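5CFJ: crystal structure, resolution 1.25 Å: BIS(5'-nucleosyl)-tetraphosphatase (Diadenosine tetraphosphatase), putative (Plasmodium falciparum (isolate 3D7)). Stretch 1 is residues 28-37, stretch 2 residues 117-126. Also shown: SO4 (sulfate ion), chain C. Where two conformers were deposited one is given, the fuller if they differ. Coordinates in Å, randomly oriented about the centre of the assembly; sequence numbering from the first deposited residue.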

# COMPACT_ATOMS: atom_id res chain seq x y z
N ASN A 28 3.41 16.36 -4.58
CA ASN A 28 2.52 15.41 -5.22
C ASN A 28 3.57 14.74 -6.07
O ASN A 28 3.34 14.22 -7.17
CB ASN A 28 1.30 16.12 -5.88
CG ASN A 28 1.48 16.66 -7.30
OD1 ASN A 28 2.56 16.91 -7.80
ND2 ASN A 28 0.32 17.06 -7.86
N LYS A 29 4.76 14.77 -5.45
CA LYS A 29 6.06 14.40 -6.02
C LYS A 29 6.37 12.93 -5.80
O LYS A 29 7.47 12.46 -6.11
CB LYS A 29 7.18 15.25 -5.39
CG LYS A 29 6.92 16.74 -5.40
N PHE A 30 5.41 12.19 -5.26
CA PHE A 30 5.65 10.79 -4.95
C PHE A 30 4.67 9.91 -5.67
O PHE A 30 3.60 10.35 -6.08
CB PHE A 30 5.57 10.56 -3.45
CG PHE A 30 6.61 11.29 -2.69
CD1 PHE A 30 7.83 10.69 -2.42
CD2 PHE A 30 6.41 12.60 -2.28
CE1 PHE A 30 8.81 11.39 -1.74
CE2 PHE A 30 7.38 13.29 -1.60
CZ PHE A 30 8.59 12.69 -1.33
N GLU A 31 5.04 8.65 -5.85
CA GLU A 31 4.15 7.64 -6.37
C GLU A 31 4.06 6.51 -5.35
O GLU A 31 4.98 6.30 -4.57
CB GLU A 31 4.64 7.09 -7.71
CG GLU A 31 4.60 8.08 -8.84
CD GLU A 31 5.39 7.64 -10.06
OE1 GLU A 31 6.40 6.91 -9.92
OE2 GLU A 31 5.00 8.03 -11.18
N PHE A 32 2.96 5.76 -5.41
CA PHE A 32 2.67 4.71 -4.46
C PHE A 32 2.37 3.43 -5.21
O PHE A 32 1.64 3.45 -6.21
CB PHE A 32 1.47 5.10 -3.59
CG PHE A 32 1.67 6.37 -2.81
CD1 PHE A 32 1.36 7.60 -3.37
CD2 PHE A 32 2.20 6.32 -1.53
CE1 PHE A 32 1.57 8.77 -2.65
CE2 PHE A 32 2.39 7.48 -0.81
CZ PHE A 32 2.08 8.71 -1.36
N LEU A 33 2.90 2.31 -4.72
CA LEU A 33 2.71 1.05 -5.42
C LEU A 33 1.34 0.46 -5.12
O LEU A 33 1.05 0.09 -3.99
CB LEU A 33 3.81 0.05 -5.04
CG LEU A 33 3.71 -1.33 -5.69
CD1 LEU A 33 3.79 -1.21 -7.21
CD2 LEU A 33 4.82 -2.25 -5.17
N PHE A 34 0.51 0.36 -6.15
CA PHE A 34 -0.82 -0.22 -6.04
C PHE A 34 -0.91 -1.49 -6.86
O PHE A 34 -0.36 -1.57 -7.96
CB PHE A 34 -1.90 0.80 -6.43
CG PHE A 34 -2.34 1.65 -5.29
CD1 PHE A 34 -3.63 1.55 -4.82
CD2 PHE A 34 -1.46 2.52 -4.66
CE1 PHE A 34 -4.05 2.31 -3.74
CE2 PHE A 34 -1.88 3.28 -3.59
CZ PHE A 34 -3.18 3.17 -3.12
N LEU A 35 -1.61 -2.47 -6.31
CA LEU A 35 -1.72 -3.80 -6.88
C LEU A 35 -3.17 -4.09 -7.22
O LEU A 35 -4.07 -3.82 -6.40
CB LEU A 35 -1.19 -4.85 -5.90
CG LEU A 35 0.16 -4.55 -5.25
CD1 LEU A 35 0.50 -5.67 -4.27
CD2 LEU A 35 1.26 -4.41 -6.27
N LYS A 36 -3.41 -4.63 -8.41
CA LYS A 36 -4.77 -4.92 -8.86
C LYS A 36 -5.17 -6.34 -8.49
O LYS A 36 -4.58 -7.31 -8.99
CB LYS A 36 -4.90 -4.70 -10.37
CG LYS A 36 -6.33 -4.85 -10.85
CD LYS A 36 -6.46 -4.71 -12.35
CE LYS A 36 -7.90 -4.85 -12.79
NZ LYS A 36 -8.06 -4.49 -14.22
N ALA A 37 -6.17 -6.46 -7.64
CA ALA A 37 -6.60 -7.77 -7.16
C ALA A 37 -7.08 -8.67 -8.30
O ALA A 37 -7.79 -8.22 -9.20
CB ALA A 37 -7.70 -7.61 -6.14
S SO4 C . -8.80 -1.06 -14.13
O1 SO4 C . -7.67 -1.66 -14.84
O2 SO4 C . -9.31 -2.00 -13.13
O3 SO4 C . -8.36 0.16 -13.45
O4 SO4 C . -9.86 -0.74 -15.07
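Stretch 2 (117-126) TDYKWIGSHE

Stretch 2 runs along stretch 1 as an antiparallel β-strand partner, the two chain segments lying at least 80 residues apart in sequence. The strand around residues 118-122 pairs with the strand 30-37; their axes approach to 4.2 Å and their N-to-C directions make an angle of 159°, so the two are slightly twisted relative to one another. Together the stretches bury 825 Å² of surface, counting both sides.

The register places Ile122 beside Phe32, Trp121 beside Leu33, Lys120 beside Phe34 and Tyr119 beside Leu35. Phe32 and Ile122 exchange backbone hydrogen bonds, Phe32 N to Ile122 O at 2.8 Å and Ile122 N to Phe32 O at 2.9 Å. Phe34 and Lys120 repeat the pattern, with Phe34 N to Lys120 O and Lys120 N to Phe34 O both at 2.9 Å. Beyond them, Lys36 N donates to Asp118 O at 2.9 Å, and Thr117 N, where the chain turns a corner, donates to Lys36 O at 2.9 Å. Between these pairs the CA atoms draw closer, 4.5 Å for Leu33 and Trp121 and 4.4 Å for Leu35 and Tyr119, and CA-H...O contacts help close the seam, as from Tyr119 CA to Phe34 O at 3.2 Å.

The side chains on the face carrying Leu33, Leu35, Tyr119 and Trp121 interlock. Leu33 is the bump beneath the indole: its CB lies over the face of the six-membered ring of Trp121, 3.7 Å from the centroid and 9° off the normal, while Glu31 O meets the ring edge, 3.8 Å from Trp121 CE3. The CD1 methyl of Leu33 also reaches Tyr119 CD1 at 3.8 Å, so this leucine bridges the two aromatic residues. Leu35 CD2 packs against Tyr119 CB at 3.6 Å, whereas the end of the tyrosine leads away.

On the face of Phe32, Phe34, Lys120 and Ile122, a diagonal contact dominates the packing. Ile122, with chi1 in p and chi2 in t, brings CD1 over the Phe34 ring, 3.8 Å from its centroid, and CG1 lies 3.7 Å from Phe34 CD2. Lys120 instead sends its end away from stretch 1, its NZ forming a salt bridge with Asp118 OD2 at 2.6 Å.

Past the strand, Gly123 CA passes 3.8 Å from Phe30 O. The chain then enters a 3-10 segment, where the His125 ring lies beside Asn28, with Asn28 ND2 2.9 Å from His125 NE2.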

# COMPACT_ATOMS: atom_id res chain seq x y z
N THR A 117 -3.09 -9.20 -10.60
CA THR A 117 -2.86 -9.36 -12.03
C THR A 117 -2.03 -8.23 -12.62
O THR A 117 -1.52 -8.36 -13.73
CB THR A 117 -4.18 -9.43 -12.80
OG1 THR A 117 -4.93 -8.24 -12.56
CG2 THR A 117 -4.99 -10.64 -12.37
N ASP A 118 -1.88 -7.14 -11.89
CA ASP A 118 -1.20 -5.96 -12.41
C ASP A 118 -0.74 -5.09 -11.25
O ASP A 118 -1.19 -5.26 -10.12
CB ASP A 118 -2.14 -5.18 -13.33
CG ASP A 118 -1.41 -4.26 -14.29
OD1 ASP A 118 -0.16 -4.31 -14.38
OD2 ASP A 118 -2.09 -3.48 -14.99
N TYR A 119 0.18 -4.16 -11.53
CA TYR A 119 0.58 -3.17 -10.54
C TYR A 119 0.83 -1.87 -11.25
O TYR A 119 1.14 -1.85 -12.44
CB TYR A 119 1.84 -3.60 -9.78
CG TYR A 119 3.09 -3.64 -10.64
CD1 TYR A 119 3.90 -2.52 -10.79
CD2 TYR A 119 3.45 -4.80 -11.30
CE1 TYR A 119 5.04 -2.56 -11.58
CE2 TYR A 119 4.59 -4.86 -12.09
CZ TYR A 119 5.37 -3.74 -12.23
OH TYR A 119 6.50 -3.82 -13.02
N LYS A 120 0.71 -0.78 -10.51
CA LYS A 120 0.97 0.56 -11.03
C LYS A 120 1.51 1.42 -9.92
O LYS A 120 0.99 1.37 -8.80
CB LYS A 120 -0.31 1.20 -11.59
CG LYS A 120 -0.80 0.62 -12.90
CD LYS A 120 0.23 0.80 -14.01
CE LYS A 120 -0.25 0.12 -15.27
NZ LYS A 120 -0.79 -1.23 -14.95
N TRP A 121 2.51 2.23 -10.23
CA TRP A 121 2.98 3.25 -9.32
C TRP A 121 2.13 4.48 -9.61
O TRP A 121 2.27 5.08 -10.68
CB TRP A 121 4.45 3.54 -9.54
CG TRP A 121 5.36 2.47 -9.03
CD1 TRP A 121 5.91 1.44 -9.73
CD2 TRP A 121 5.87 2.37 -7.70
NE1 TRP A 121 6.72 0.69 -8.91
CE2 TRP A 121 6.72 1.24 -7.66
CE3 TRP A 121 5.70 3.13 -6.53
CZ2 TRP A 121 7.40 0.86 -6.51
CZ3 TRP A 121 6.37 2.75 -5.39
CH2 TRP A 121 7.22 1.62 -5.38
N ILE A 122 1.24 4.84 -8.70
CA ILE A 122 0.30 5.94 -8.96
C ILE A 122 0.52 7.14 -8.04
O ILE A 122 0.93 7.02 -6.89
CB ILE A 122 -1.18 5.46 -8.82
CG1 ILE A 122 -1.51 5.05 -7.39
CG2 ILE A 122 -1.46 4.33 -9.82
CD1 ILE A 122 -2.99 4.83 -7.15
N GLY A 123 0.26 8.32 -8.58
CA GLY A 123 0.28 9.52 -7.78
C GLY A 123 -1.05 9.68 -7.07
O GLY A 123 -2.07 9.10 -7.47
N SER A 124 -1.05 10.48 -6.01
CA SER A 124 -2.27 10.76 -5.27
C SER A 124 -3.38 11.30 -6.18
O SER A 124 -4.55 11.00 -5.98
CB SER A 124 -1.98 11.74 -4.14
OG SER A 124 -1.47 12.96 -4.64
N HIS A 125 -3.00 12.08 -7.19
CA HIS A 125 -3.99 12.67 -8.10
C HIS A 125 -4.70 11.65 -8.98
O HIS A 125 -5.69 11.98 -9.63
CB HIS A 125 -3.34 13.73 -8.99
CG HIS A 125 -2.98 14.99 -8.27
ND1 HIS A 125 -3.10 16.24 -8.84
CD2 HIS A 125 -2.49 15.19 -7.02
CE1 HIS A 125 -2.71 17.16 -7.97
NE2 HIS A 125 -2.34 16.55 -6.86
N GLU A 126 -4.19 10.43 -9.02
CA GLU A 126 -4.78 9.37 -9.83
C GLU A 126 -5.81 8.55 -9.07
O GLU A 126 -6.35 7.59 -9.61
CB GLU A 126 -3.67 8.45 -10.36
CG GLU A 126 -2.55 9.18 -11.04
CD GLU A 126 -1.65 8.25 -11.82
OE1 GLU A 126 -2.08 7.74 -12.88
OE2 GLU A 126 -0.51 8.02 -11.37
O HOH W 1 2.18 8.26 -11.79
O HOH W 2 -4.76 -3.94 -15.08